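Local coordinates for insecticidal crystal protein Cry7Cal (Bacillus thuringiensis, PDB 5ZI1), which is a three-domain delta-endotoxin active against the locust Locusta migratoria manilensis, probably binding gut-cell receptors and forming pores in the membrane, at residues S95-W100 and L111-R116; E221-V226 and L249-F254; R239-E244 and D466-I471; Y358-A363 and V373-L378; G534-S539 and S576-I581. All coordinates share one frame; numbering follows the deposited sequence. Where two conformers were deposited one is given.

Interaction 1 (S95-W100 and L111-R116)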
# COMPACT_ATOMS: atom_id res chain seq x y z
N SER A 95 4.46 -28.47 -12.02
CA SER A 95 4.55 -29.93 -12.05
C SER A 95 5.92 -30.39 -12.55
O SER A 95 6.49 -31.34 -12.00
CB SER A 95 3.43 -30.49 -12.91
OG SER A 95 3.51 -31.89 -13.02
N ALA A 96 6.47 -29.73 -13.59
CA ALA A 96 7.80 -30.12 -14.05
C ALA A 96 8.88 -29.63 -13.11
O ALA A 96 9.90 -30.31 -12.94
CB ALA A 96 8.08 -29.58 -15.46
N LEU A 97 8.67 -28.46 -12.49
CA LEU A 97 9.61 -28.01 -11.47
C LEU A 97 9.67 -29.00 -10.30
O LEU A 97 10.73 -29.23 -9.72
CB LEU A 97 9.23 -26.62 -10.98
CG LEU A 97 10.27 -25.93 -10.10
CD1 LEU A 97 11.65 -25.94 -10.77
CD2 LEU A 97 9.82 -24.51 -9.79
N GLU A 98 8.53 -29.61 -9.97
CA GLU A 98 8.51 -30.55 -8.86
C GLU A 98 9.19 -31.86 -9.23
O GLU A 98 9.98 -32.39 -8.45
CB GLU A 98 7.06 -30.80 -8.42
CG GLU A 98 6.94 -31.39 -7.04
CD GLU A 98 5.53 -31.28 -6.49
OE1 GLU A 98 5.35 -31.58 -5.30
OE2 GLU A 98 4.62 -30.88 -7.27
N ALA A 99 8.91 -32.38 -10.43
CA ALA A 99 9.56 -33.61 -10.88
C ALA A 99 11.07 -33.45 -10.93
O ALA A 99 11.81 -34.39 -10.61
CB ALA A 99 9.03 -34.01 -12.26
N TRP A 100 11.56 -32.27 -11.32
CA TRP A 100 13.00 -32.08 -11.39
C TRP A 100 13.60 -31.95 -10.00
O TRP A 100 14.66 -32.52 -9.70
CB TRP A 100 13.34 -30.85 -12.24
CG TRP A 100 14.72 -30.32 -11.95
CD1 TRP A 100 15.91 -30.87 -12.34
CD2 TRP A 100 15.05 -29.16 -11.19
NE1 TRP A 100 16.96 -30.12 -11.87
CE2 TRP A 100 16.46 -29.06 -11.16
CE3 TRP A 100 14.30 -28.18 -10.53
CZ2 TRP A 100 17.12 -28.03 -10.49
CZ3 TRP A 100 14.96 -27.16 -9.87
CH2 TRP A 100 16.35 -27.10 -9.86
N LEU A 111 15.75 -31.26 -18.85
CA LEU A 111 15.22 -30.82 -20.13
C LEU A 111 13.77 -30.40 -19.98
O LEU A 111 13.40 -29.29 -20.40
CB LEU A 111 15.35 -31.91 -21.17
CG LEU A 111 16.67 -31.91 -21.94
CD1 LEU A 111 17.88 -31.53 -21.09
CD2 LEU A 111 16.88 -33.27 -22.59
N LEU A 112 12.96 -31.22 -19.29
CA LEU A 112 11.51 -31.02 -19.25
C LEU A 112 11.13 -29.73 -18.54
O LEU A 112 10.21 -29.04 -18.98
CB LEU A 112 10.82 -32.21 -18.57
CG LEU A 112 10.62 -33.41 -19.49
CD1 LEU A 112 10.30 -34.64 -18.66
CD2 LEU A 112 9.51 -33.14 -20.51
N VAL A 113 11.82 -29.37 -17.46
CA VAL A 113 11.42 -28.15 -16.78
C VAL A 113 11.93 -26.93 -17.52
O VAL A 113 11.23 -25.91 -17.57
CB VAL A 113 11.84 -28.17 -15.29
CG1 VAL A 113 13.36 -28.26 -15.13
CG2 VAL A 113 11.28 -26.96 -14.58
N TYR A 114 13.11 -27.03 -18.15
CA TYR A 114 13.57 -25.97 -19.05
C TYR A 114 12.55 -25.67 -20.14
O TYR A 114 12.24 -24.49 -20.40
CB TYR A 114 14.91 -26.32 -19.68
CG TYR A 114 15.34 -25.33 -20.76
CD1 TYR A 114 16.10 -24.23 -20.44
CD2 TYR A 114 15.01 -25.51 -22.09
CE1 TYR A 114 16.49 -23.31 -21.39
CE2 TYR A 114 15.40 -24.60 -23.05
CZ TYR A 114 16.15 -23.51 -22.70
OH TYR A 114 16.57 -22.61 -23.66
N GLU A 115 12.03 -26.71 -20.81
CA GLU A 115 11.05 -26.51 -21.88
C GLU A 115 9.77 -25.86 -21.39
O GLU A 115 9.25 -24.98 -22.06
CB GLU A 115 10.73 -27.86 -22.49
CG GLU A 115 9.90 -27.79 -23.76
CD GLU A 115 8.58 -28.52 -23.63
OE1 GLU A 115 7.63 -27.90 -23.11
OE2 GLU A 115 8.50 -29.70 -24.04
N ARG A 116 9.19 -26.35 -20.28
CA ARG A 116 8.00 -25.71 -19.74
C ARG A 116 8.27 -24.27 -19.35
O ARG A 116 7.37 -23.43 -19.47
CB ARG A 116 7.44 -26.48 -18.54
CG ARG A 116 7.21 -27.94 -18.84
CD ARG A 116 5.78 -28.16 -19.31
NE ARG A 116 5.56 -29.59 -19.52
CZ ARG A 116 5.77 -30.23 -20.67
NH1 ARG A 116 6.19 -29.55 -21.74
NH2 ARG A 116 5.56 -31.53 -20.74

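Interaction 2 (E221-V226 and L249-F254)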
# COMPACT_ATOMS: atom_id res chain seq x y z
N GLU A 221 -9.42 0.86 -3.55
CA GLU A 221 -9.42 -0.50 -4.06
C GLU A 221 -8.24 -0.76 -5.00
O GLU A 221 -7.64 -1.84 -4.95
CB GLU A 221 -10.75 -0.79 -4.76
CG GLU A 221 -11.96 -0.83 -3.77
CD GLU A 221 -13.18 -1.48 -4.38
OE1 GLU A 221 -13.04 -2.04 -5.49
OE2 GLU A 221 -14.28 -1.44 -3.77
N MET A 222 -7.88 0.20 -5.87
CA MET A 222 -6.79 -0.02 -6.82
C MET A 222 -5.42 0.06 -6.18
O MET A 222 -4.46 -0.51 -6.72
CB MET A 222 -6.85 0.96 -7.99
CG MET A 222 -8.14 0.87 -8.76
SD MET A 222 -8.38 -0.78 -9.44
CE MET A 222 -7.21 -0.69 -10.83
N THR A 223 -5.31 0.76 -5.05
CA THR A 223 -4.12 0.63 -4.22
C THR A 223 -3.92 -0.83 -3.82
O THR A 223 -2.81 -1.38 -3.98
CB THR A 223 -4.27 1.53 -2.99
OG1 THR A 223 -4.29 2.90 -3.43
CG2 THR A 223 -3.13 1.33 -2.00
N ILE A 224 -5.00 -1.47 -3.36
CA ILE A 224 -4.95 -2.87 -2.94
C ILE A 224 -4.78 -3.79 -4.14
O ILE A 224 -4.05 -4.78 -4.08
CB ILE A 224 -6.23 -3.22 -2.15
CG1 ILE A 224 -6.29 -2.45 -0.84
CG2 ILE A 224 -6.33 -4.73 -1.93
CD1 ILE A 224 -7.57 -2.71 -0.05
N MET A 225 -5.52 -3.55 -5.21
CA MET A 225 -5.47 -4.47 -6.35
C MET A 225 -4.21 -4.29 -7.18
O MET A 225 -3.65 -5.28 -7.66
CB MET A 225 -6.71 -4.30 -7.22
CG MET A 225 -7.95 -5.01 -6.67
SD MET A 225 -9.35 -4.97 -7.83
CE MET A 225 -10.09 -3.41 -7.36
N VAL A 226 -3.74 -3.05 -7.36
CA VAL A 226 -2.64 -2.81 -8.28
C VAL A 226 -1.39 -2.24 -7.62
O VAL A 226 -0.32 -2.84 -7.71
CB VAL A 226 -3.10 -1.91 -9.43
CG1 VAL A 226 -1.91 -1.61 -10.38
CG2 VAL A 226 -4.23 -2.58 -10.17
N LEU A 249 4.43 -1.61 3.34
CA LEU A 249 3.60 -0.68 2.59
C LEU A 249 3.15 0.44 3.53
O LEU A 249 2.28 0.22 4.37
CB LEU A 249 2.37 -1.38 2.02
CG LEU A 249 2.57 -2.63 1.18
CD1 LEU A 249 1.25 -3.38 1.03
CD2 LEU A 249 3.15 -2.24 -0.19
N THR A 250 3.71 1.63 3.37
CA THR A 250 3.43 2.72 4.29
C THR A 250 2.28 3.62 3.85
O THR A 250 2.03 4.63 4.51
CB THR A 250 4.68 3.58 4.44
OG1 THR A 250 5.04 4.11 3.16
CG2 THR A 250 5.83 2.76 5.00
N ARG A 251 1.63 3.31 2.73
CA ARG A 251 0.61 4.20 2.21
C ARG A 251 -0.65 4.14 3.07
O ARG A 251 -1.00 3.08 3.61
CB ARG A 251 0.28 3.85 0.76
CG ARG A 251 -0.70 2.70 0.53
CD ARG A 251 -0.15 1.38 1.00
NE ARG A 251 -1.06 0.24 0.79
CZ ARG A 251 -2.10 -0.07 1.57
NH1 ARG A 251 -2.42 0.69 2.62
NH2 ARG A 251 -2.83 -1.14 1.28
N GLN A 252 -1.33 5.27 3.20
CA GLN A 252 -2.57 5.38 3.97
C GLN A 252 -3.75 5.48 3.02
O GLN A 252 -3.75 6.32 2.12
CB GLN A 252 -2.51 6.60 4.89
CG GLN A 252 -3.78 6.88 5.74
CD GLN A 252 -3.57 8.08 6.66
OE1 GLN A 252 -3.41 7.92 7.87
NE2 GLN A 252 -3.52 9.27 6.08
N ILE A 253 -4.78 4.65 3.23
CA ILE A 253 -5.99 4.74 2.42
C ILE A 253 -7.20 4.97 3.32
O ILE A 253 -7.19 4.69 4.52
CB ILE A 253 -6.19 3.49 1.56
CG1 ILE A 253 -6.19 2.24 2.42
CG2 ILE A 253 -5.12 3.43 0.45
CD1 ILE A 253 -6.09 0.98 1.58
N PHE A 254 -8.26 5.51 2.70
CA PHE A 254 -9.46 5.94 3.42
C PHE A 254 -10.68 5.17 2.96
O PHE A 254 -10.91 5.03 1.76
CB PHE A 254 -9.69 7.44 3.26
CG PHE A 254 -8.73 8.27 4.06
CD1 PHE A 254 -7.41 8.46 3.62
CD2 PHE A 254 -9.12 8.81 5.29
CE1 PHE A 254 -6.51 9.23 4.35
CE2 PHE A 254 -8.22 9.56 6.04
CZ PHE A 254 -6.91 9.76 5.58

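Interaction 3 (R239-E244 and D466-I471)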
# COMPACT_ATOMS: atom_id res chain seq x y z
N ARG A 239 19.42 -10.97 -8.24
CA ARG A 239 20.79 -10.54 -7.99
C ARG A 239 20.85 -9.41 -6.96
O ARG A 239 21.74 -9.39 -6.12
CB ARG A 239 21.45 -10.08 -9.28
CG ARG A 239 21.89 -11.22 -10.15
CD ARG A 239 22.42 -10.75 -11.49
NE ARG A 239 22.30 -11.85 -12.42
CZ ARG A 239 22.56 -11.79 -13.72
NH1 ARG A 239 22.97 -10.66 -14.27
NH2 ARG A 239 22.39 -12.88 -14.46
N THR A 240 19.91 -8.46 -7.05
CA THR A 240 19.85 -7.37 -6.09
C THR A 240 19.27 -7.85 -4.76
O THR A 240 19.61 -7.29 -3.71
CB THR A 240 19.01 -6.22 -6.65
OG1 THR A 240 19.42 -5.94 -8.00
CG2 THR A 240 19.17 -4.97 -5.83
N TYR A 241 18.45 -8.89 -4.79
CA TYR A 241 17.84 -9.45 -3.59
C TYR A 241 18.07 -10.96 -3.59
O TYR A 241 17.15 -11.75 -3.88
CB TYR A 241 16.35 -9.09 -3.51
CG TYR A 241 16.13 -7.59 -3.45
CD1 TYR A 241 15.90 -6.85 -4.62
CD2 TYR A 241 16.15 -6.90 -2.24
CE1 TYR A 241 15.70 -5.46 -4.56
CE2 TYR A 241 15.96 -5.52 -2.18
CZ TYR A 241 15.73 -4.81 -3.34
OH TYR A 241 15.54 -3.44 -3.27
N PRO A 242 19.29 -11.40 -3.26
CA PRO A 242 19.59 -12.84 -3.23
C PRO A 242 19.12 -13.55 -1.97
O PRO A 242 19.35 -14.76 -1.86
CB PRO A 242 21.13 -12.86 -3.32
CG PRO A 242 21.55 -11.62 -2.62
CD PRO A 242 20.48 -10.58 -2.96
N MET A 243 18.49 -12.87 -1.02
CA MET A 243 17.91 -13.56 0.12
C MET A 243 16.63 -12.88 0.57
O MET A 243 16.25 -11.82 0.06
CB MET A 243 18.92 -13.68 1.27
CG MET A 243 19.29 -12.38 1.95
SD MET A 243 20.94 -12.49 2.70
CE MET A 243 21.09 -14.26 3.02
N GLU A 244 15.96 -13.53 1.52
CA GLU A 244 14.68 -13.07 2.03
C GLU A 244 14.74 -11.60 2.42
O GLU A 244 15.70 -11.16 3.05
CB GLU A 244 14.25 -13.93 3.21
CG GLU A 244 14.20 -15.41 2.85
CD GLU A 244 13.92 -16.29 4.05
OE1 GLU A 244 13.60 -15.73 5.12
OE2 GLU A 244 14.01 -17.54 3.92
N ASP A 466 20.21 -12.25 9.07
CA ASP A 466 19.88 -13.30 8.10
C ASP A 466 18.87 -12.85 7.06
O ASP A 466 18.40 -13.70 6.28
CB ASP A 466 19.35 -14.56 8.78
CG ASP A 466 20.24 -15.05 9.89
OD1 ASP A 466 21.27 -14.39 10.20
OD2 ASP A 466 19.92 -16.11 10.46
N LYS A 467 18.52 -11.57 7.02
CA LYS A 467 17.54 -11.06 6.07
C LYS A 467 17.96 -9.67 5.62
O LYS A 467 18.63 -8.93 6.35
CB LYS A 467 16.13 -11.00 6.67
CG LYS A 467 15.54 -12.35 7.03
CD LYS A 467 14.13 -12.22 7.56
CE LYS A 467 13.28 -13.39 7.10
NZ LYS A 467 12.84 -14.28 8.21
N ILE A 468 17.53 -9.30 4.42
CA ILE A 468 17.61 -7.91 4.02
C ILE A 468 16.41 -7.19 4.63
O ILE A 468 15.26 -7.58 4.40
CB ILE A 468 17.64 -7.75 2.50
CG1 ILE A 468 18.97 -8.28 1.93
CG2 ILE A 468 17.44 -6.31 2.16
CD1 ILE A 468 18.90 -8.68 0.44
N THR A 469 16.67 -6.18 5.44
CA THR A 469 15.62 -5.42 6.07
C THR A 469 15.44 -4.15 5.26
O THR A 469 16.36 -3.33 5.16
CB THR A 469 15.93 -5.11 7.53
OG1 THR A 469 16.36 -6.32 8.17
CG2 THR A 469 14.67 -4.61 8.23
N GLN A 470 14.26 -3.99 4.67
CA GLN A 470 14.00 -2.84 3.81
C GLN A 470 13.06 -1.94 4.59
O GLN A 470 11.90 -2.29 4.83
CB GLN A 470 13.44 -3.26 2.45
CG GLN A 470 13.21 -2.11 1.48
CD GLN A 470 12.41 -2.53 0.26
OE1 GLN A 470 11.21 -2.77 0.35
NE2 GLN A 470 13.07 -2.64 -0.89
N ILE A 471 13.57 -0.79 4.99
CA ILE A 471 12.89 0.15 5.86
C ILE A 471 12.66 1.42 5.06
O ILE A 471 13.63 2.04 4.60
CB ILE A 471 13.69 0.45 7.14
CG1 ILE A 471 14.02 -0.83 7.90
CG2 ILE A 471 12.91 1.43 8.01
CD1 ILE A 471 14.71 -0.58 9.25

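Interaction 4 (Y358-A363 and V373-L378)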
# COMPACT_ATOMS: atom_id res chain seq x y z
N TYR A 358 -17.27 0.01 13.67
CA TYR A 358 -18.71 -0.06 13.44
C TYR A 358 -19.26 1.32 13.72
O TYR A 358 -18.89 1.94 14.72
CB TYR A 358 -19.37 -1.13 14.33
CG TYR A 358 -20.90 -1.10 14.35
CD1 TYR A 358 -21.65 -1.63 13.31
CD2 TYR A 358 -21.58 -0.54 15.43
CE1 TYR A 358 -23.03 -1.60 13.31
CE2 TYR A 358 -22.98 -0.51 15.46
CZ TYR A 358 -23.69 -1.04 14.40
OH TYR A 358 -25.06 -1.02 14.44
N SER A 359 -20.13 1.81 12.84
CA SER A 359 -20.66 3.15 13.02
C SER A 359 -22.15 3.20 12.67
O SER A 359 -22.65 2.39 11.89
CB SER A 359 -19.90 4.18 12.17
OG SER A 359 -20.10 3.94 10.78
N ILE A 360 -22.85 4.17 13.27
CA ILE A 360 -24.21 4.54 12.86
C ILE A 360 -24.13 5.92 12.26
O ILE A 360 -23.65 6.86 12.90
CB ILE A 360 -25.22 4.53 14.03
CG1 ILE A 360 -25.25 3.20 14.78
CG2 ILE A 360 -26.66 4.84 13.51
CD1 ILE A 360 -25.92 2.09 13.99
N ALA A 361 -24.62 6.06 11.03
CA ALA A 361 -24.73 7.36 10.38
C ALA A 361 -26.19 7.78 10.33
O ALA A 361 -27.08 6.94 10.14
CB ALA A 361 -24.12 7.33 8.97
N ALA A 362 -26.43 9.08 10.50
CA ALA A 362 -27.77 9.65 10.43
C ALA A 362 -27.64 11.06 9.88
O ALA A 362 -26.54 11.63 9.81
CB ALA A 362 -28.46 9.65 11.80
N ALA A 363 -28.79 11.63 9.50
CA ALA A 363 -28.88 13.00 9.03
C ALA A 363 -30.32 13.49 9.19
O ALA A 363 -31.26 12.70 9.22
CB ALA A 363 -28.46 13.14 7.56
N VAL A 373 -23.10 11.20 13.48
CA VAL A 373 -22.53 9.89 13.78
C VAL A 373 -22.68 9.66 15.28
O VAL A 373 -21.75 9.92 16.06
CB VAL A 373 -21.05 9.81 13.34
CG1 VAL A 373 -20.49 8.44 13.67
CG2 VAL A 373 -20.93 10.12 11.82
N PRO A 374 -23.85 9.20 15.74
CA PRO A 374 -24.06 9.10 17.20
C PRO A 374 -23.37 7.90 17.83
O PRO A 374 -23.24 7.87 19.06
CB PRO A 374 -25.59 9.01 17.34
CG PRO A 374 -26.09 8.55 16.01
CD PRO A 374 -25.09 9.00 14.97
N LEU A 375 -22.89 6.95 17.02
CA LEU A 375 -22.23 5.78 17.58
C LEU A 375 -21.04 5.38 16.71
O LEU A 375 -21.15 5.33 15.48
CB LEU A 375 -23.24 4.63 17.72
CG LEU A 375 -22.70 3.31 18.27
CD1 LEU A 375 -23.84 2.58 18.97
CD2 LEU A 375 -22.09 2.40 17.20
N LEU A 376 -19.91 5.10 17.37
CA LEU A 376 -18.69 4.61 16.74
C LEU A 376 -18.04 3.63 17.71
O LEU A 376 -17.71 4.00 18.83
CB LEU A 376 -17.73 5.75 16.42
CG LEU A 376 -16.38 5.44 15.74
CD1 LEU A 376 -16.59 4.98 14.31
CD2 LEU A 376 -15.49 6.67 15.77
N ARG A 377 -17.87 2.38 17.28
CA ARG A 377 -17.29 1.32 18.08
C ARG A 377 -16.00 0.83 17.41
O ARG A 377 -16.00 0.52 16.21
CB ARG A 377 -18.30 0.17 18.22
CG ARG A 377 -17.88 -1.02 19.05
CD ARG A 377 -18.85 -2.17 18.82
NE ARG A 377 -20.22 -1.73 19.06
CZ ARG A 377 -21.27 -2.11 18.34
NH1 ARG A 377 -22.47 -1.66 18.65
NH2 ARG A 377 -21.13 -2.94 17.31
N LEU A 378 -14.92 0.77 18.18
CA LEU A 378 -13.63 0.30 17.68
C LEU A 378 -13.32 -1.08 18.23
O LEU A 378 -13.56 -1.36 19.41
CB LEU A 378 -12.49 1.25 18.06
CG LEU A 378 -12.57 2.76 17.79
CD1 LEU A 378 -11.16 3.33 17.80
CD2 LEU A 378 -13.26 3.05 16.49

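Interaction 5 (G534-S539 and S576-I581)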
# COMPACT_ATOMS: atom_id res chain seq x y z
N GLY A 534 26.58 13.63 -6.05
CA GLY A 534 26.90 14.07 -4.70
C GLY A 534 27.40 12.95 -3.83
O GLY A 534 27.76 11.87 -4.32
N VAL A 535 27.40 13.21 -2.52
CA VAL A 535 27.98 12.31 -1.53
C VAL A 535 26.98 12.11 -0.39
O VAL A 535 26.43 13.08 0.13
CB VAL A 535 29.32 12.86 -1.00
CG1 VAL A 535 29.83 12.02 0.15
CG2 VAL A 535 30.35 12.89 -2.11
N MET A 536 26.77 10.86 -0.02
CA MET A 536 25.82 10.47 1.02
C MET A 536 26.57 9.81 2.17
O MET A 536 27.69 9.32 2.01
CB MET A 536 24.75 9.53 0.44
CG MET A 536 23.47 9.39 1.26
SD MET A 536 22.24 8.28 0.51
CE MET A 536 21.80 9.22 -0.96
N SER A 537 25.94 9.77 3.34
CA SER A 537 26.55 9.18 4.52
C SER A 537 25.46 8.68 5.47
O SER A 537 24.36 9.23 5.52
CB SER A 537 27.46 10.17 5.25
OG SER A 537 27.94 9.62 6.46
N PHE A 538 25.80 7.64 6.24
CA PHE A 538 24.83 7.03 7.13
C PHE A 538 25.51 6.64 8.44
O PHE A 538 26.69 6.27 8.45
CB PHE A 538 24.15 5.82 6.47
CG PHE A 538 22.87 5.42 7.12
CD1 PHE A 538 21.67 6.01 6.75
CD2 PHE A 538 22.85 4.45 8.11
CE1 PHE A 538 20.48 5.65 7.36
CE2 PHE A 538 21.66 4.08 8.72
CZ PHE A 538 20.48 4.68 8.34
N SER A 539 24.76 6.74 9.54
CA SER A 539 25.31 6.44 10.85
C SER A 539 25.91 5.04 10.86
O SER A 539 25.44 4.14 10.16
CB SER A 539 24.24 6.52 11.94
OG SER A 539 23.85 7.87 12.16
N SER A 576 20.02 6.27 13.98
CA SER A 576 20.69 6.36 12.69
C SER A 576 20.24 7.59 11.93
O SER A 576 19.04 7.91 11.90
CB SER A 576 20.45 5.14 11.81
OG SER A 576 21.08 4.00 12.34
N MET A 577 21.20 8.25 11.30
CA MET A 577 20.97 9.47 10.54
C MET A 577 21.48 9.25 9.13
O MET A 577 22.51 8.60 8.93
CB MET A 577 21.68 10.66 11.18
CG MET A 577 20.76 11.54 12.01
SD MET A 577 21.08 11.52 13.78
CE MET A 577 21.32 9.79 14.10
N LEU A 578 20.73 9.75 8.15
CA LEU A 578 21.20 9.83 6.78
C LEU A 578 21.64 11.26 6.53
O LEU A 578 20.99 12.21 7.00
CB LEU A 578 20.13 9.43 5.76
CG LEU A 578 20.63 9.34 4.30
CD1 LEU A 578 20.11 8.08 3.62
CD2 LEU A 578 20.27 10.56 3.48
N TYR A 579 22.75 11.42 5.82
CA TYR A 579 23.34 12.72 5.57
C TYR A 579 23.56 12.90 4.07
O TYR A 579 23.83 11.94 3.36
CB TYR A 579 24.69 12.90 6.28
CG TYR A 579 24.68 12.68 7.77
CD1 TYR A 579 24.79 11.41 8.29
CD2 TYR A 579 24.59 13.74 8.65
CE1 TYR A 579 24.79 11.19 9.65
CE2 TYR A 579 24.59 13.54 10.02
CZ TYR A 579 24.70 12.26 10.52
OH TYR A 579 24.70 12.04 11.88
N ILE A 580 23.45 14.14 3.63
CA ILE A 580 23.92 14.57 2.32
C ILE A 580 25.02 15.57 2.59
O ILE A 580 24.78 16.59 3.24
CB ILE A 580 22.80 15.21 1.48
CG1 ILE A 580 21.69 14.20 1.17
CG2 ILE A 580 23.38 15.80 0.20
CD1 ILE A 580 22.15 13.03 0.33
N ILE A 581 26.22 15.30 2.08
CA ILE A 581 27.36 16.18 2.30
C ILE A 581 27.19 17.34 1.32
O ILE A 581 27.54 17.22 0.14
CB ILE A 581 28.69 15.45 2.12
CG1 ILE A 581 28.68 14.13 2.89
CG2 ILE A 581 29.86 16.32 2.57
CD1 ILE A 581 28.31 14.27 4.36
O HOH W 1 25.82 9.78 12.98

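Interaction 1 (S95-W100 and L111-R116)
Two consecutive helices of the N-terminal helical bundle meet here: Ala96, Leu97 and Trp100 on helix 73-101 pack round Val113 on helix 107-127. The short helix segments run antiparallel at 157°, their axes 8.5 Å apart at closest approach. Ala96 lies opposite Val113, and the small side chain lets the backbones come near, with Ala96 CA 4.9 Å from Val113 CA. Val113 CB rests on the carbonyl oxygen of Ala96, and its two methyls part from there. Val113 CG1, between the backbone N and the carbonyl carbon (chi1 61°), reaches Trp100 CB at 3.9 Å; Val113 CG2 lies over the backbone of Leu97, 3.7 Å from Leu97 N, and also touches Leu97 CD1. At the outer margin Arg116 CG meets Ala96 CB at 3.9 Å. No hydrogen bond links the segments. Trp165 of helix 141-165 touches Leu97 and Val113 and meets the Trp100 ring edge-to-face, so a third helix completes the packing of an antiparallel helical hairpin within the alpha-helical domain I of three-domain Cry toxins.

Interaction 2 (E221-V226 and L249-F254)
Arg251 and Ile253 face Thr223 and Ile224 of helix 208-227, across the junction of the helical domain and the next, beta-rich domain. At Arg251, CG sits between the backbone N and the carbonyl carbon (chi1 82°) and the chain bends at chi2. Its guanidinium receives Thr223 CG2 over one face, the two side chains meeting tip to tip. Thr223 CG2 lies 3.6 Å from Arg251 NE and 3.8 Å from Arg251 CG, a van der Waals contact without a hydrogen bond. The polar end has other partners: Arg251 NH2 forms a salt bridge with Asp228 and a hydrogen bond with His430, while Thr223 OG1 bonds to the carbonyl oxygen of Arg219. Thus the methyl branch of Thr223 is the one that meets the arginine.

Two residues on, Ile253 again directs its side chain at the helix. The Ile253 and Thr223 side chains pass one another running opposite ways, with Ile253 CG2 3.8 Å from Thr223 CG2, whereas Ile253 CD1 approaches Ile224 CG1 at 4.2 Å. The nearest CA pair, Thr223 and Ile253, is 8.0 Å apart, so side chains alone bridge the gap. Backbone hydrogen bonding of Ile253 to Trp452 places it in an antiparallel sheet with strands 448-454 and 430-437. This is packing of a helix on a strand and the loop leading into it, where the first and second domains of a three-domain Cry toxin meet.

Interaction 3 (R239-E244 and D466-I471)
Ile468 CD1 is the apolar centre, lying against Tyr241, Pro242 and Met243 in the 239-244 loop. It is 4.0 Å from Met243 CG and 4.2 Å from each of Tyr241 CD2 and Pro242 CD, so one methyl touches three successive side chains. With CG1 anti to the carbonyl carbon (chi1 -69°), Ile468 CG1 lies beside Met243 CG. Beyond this centre, the backbone bond from Ile468 N to Glu244 O measures 2.9 Å, with an angle of 154° at the hydrogen. It adjoins the parallel pairing of strand 245-246 with strand 468-472, in which Ile468 and Gln470 both bond to Val246. The chain leaving the helical domain thereby adds a short strand to a sheet of the C-terminal beta-sandwich domain, which also contains strand 589-599.

On one flank, Tyr241 OH approaches Gln470 NE2 at 3.5 Å, the ring and amide planes 88° apart; both polar atoms hydrogen-bond to Glu596 OE2, which therefore bridges them. At the other edge, Glu244 and Lys467 form a long salt bridge, Glu244 OE1 to Lys467 NZ 3.5 Å. The lysine chain bends at chi3 and chi4, and its CE lies closer to the same oxygen than NZ does.

Interaction 4 (Y358-A363 and V373-L378)
Tyr358 and Arg377 form an antiparallel hydrogen-bonded pair, and the two short strand segments run 169° apart in N-to-C direction with axes 4.7 Å from each other. They belong to the beta hairpin of strands 352-365 and 369-382, at the middle of a four-stranded antiparallel sheet in the second, beta-prism domain of the Cry fold. The pair is joined in both directions, Tyr358 N to Arg377 O at 2.9 Å and Arg377 N to Tyr358 O at 2.8 Å. Next to it, Ser359 and Leu376 make a non-hydrogen-bonded pair whose side chains lie on the opposite face from Tyr358 and Arg377; there Ser359 CB meets Leu376 CD1.

On the face bearing Tyr358, Leu375 reaches across diagonally, placing CD2 3.5 Å from Tyr358 CD2, while its CB packs on Ile360 CG1 at 3.8 Å. Nearer the turn, the carbonyl oxygen of Ile360 accepts a CA-H contact from Val373 and touches Pro374 CD. Flanking strand 404-407 adds Tyr407, whose ring meets that of Tyr358, and Arg377 NH2 bonds to Tyr379 OH. The Arg377 chain bends at chi3 (-53°), which sets NE; the guanidinium beyond it lies against Tyr358 CD2 and CE2. Guanidinium and ring planes are 13° apart, and Tyr358 CD2 sits 3.0 Å above the guanidinium plane, offset toward its rim.

Interaction 5 (G534-S539 and S576-I581)
Ser537 and Tyr579 pair through two backbone bonds, Tyr579 N to Ser537 O at 2.7 Å and Ser537 N to Tyr579 O at 3.0 Å, at the middle of an antiparallel ladder. Ile581 N extends it by giving its hydrogen to Val535 O at 3.0 Å. At the other end, Ser539 N donates to Met577 O, and the return bond is taken over by a side chain: Met577 N donates to Ser539 OG at 2.8 Å, with 150° at the hydrogen. Ser539 OG stands anti to its own carbonyl carbon (chi1 -71°), where it also binds a water at 2.9 Å that is shared with Tyr579 OH. Ser537 OG is satisfied by Asp544 and Ser576 OG by the carbonyl oxygen of Ala573.

Met577 O, the acceptor for Ser539 N, also lies 3.5 Å above one face of the Phe538 ring, toward its rim. That ring crosses the Leu578 side chain at about a right angle, with Phe538 CD1 3.9 Å from Leu578 CB, and Met536 SD touches Leu578 CD1. Met536, Phe538, Leu578 and Ile580 share one face of the sheet. The first three face strand 521-530 of the opposing sheet of the C-terminal beta sandwich; strand 560-571 also touches Met536 and Phe538. Within their own sheet, strands 534-538 and 575-580 are flanked by 545-547 and 508-513.

How the interactions relate
From the N terminus, interaction 1 closes first, joining consecutive helices of domain I, with ten residues between its segments. Interactions 2 and 3 then cross, their segments alternating: 221-226 and 249-254 tie the helical domain to the start of domain II, while 239-244 and 466-471 bring the exit from the helices onto a domain III sheet. Their nearest atoms are about 7 Å apart. Interaction 4, a domain II hairpin, is nested in the long loop closed by interaction 3, although their centres are 44 Å apart. Interaction 5 follows in series, within domain III, about 8 Å from interaction 3 at nearest atoms. Interactions 2 and 3 thus link domains; interactions 1, 4 and 5 are internal.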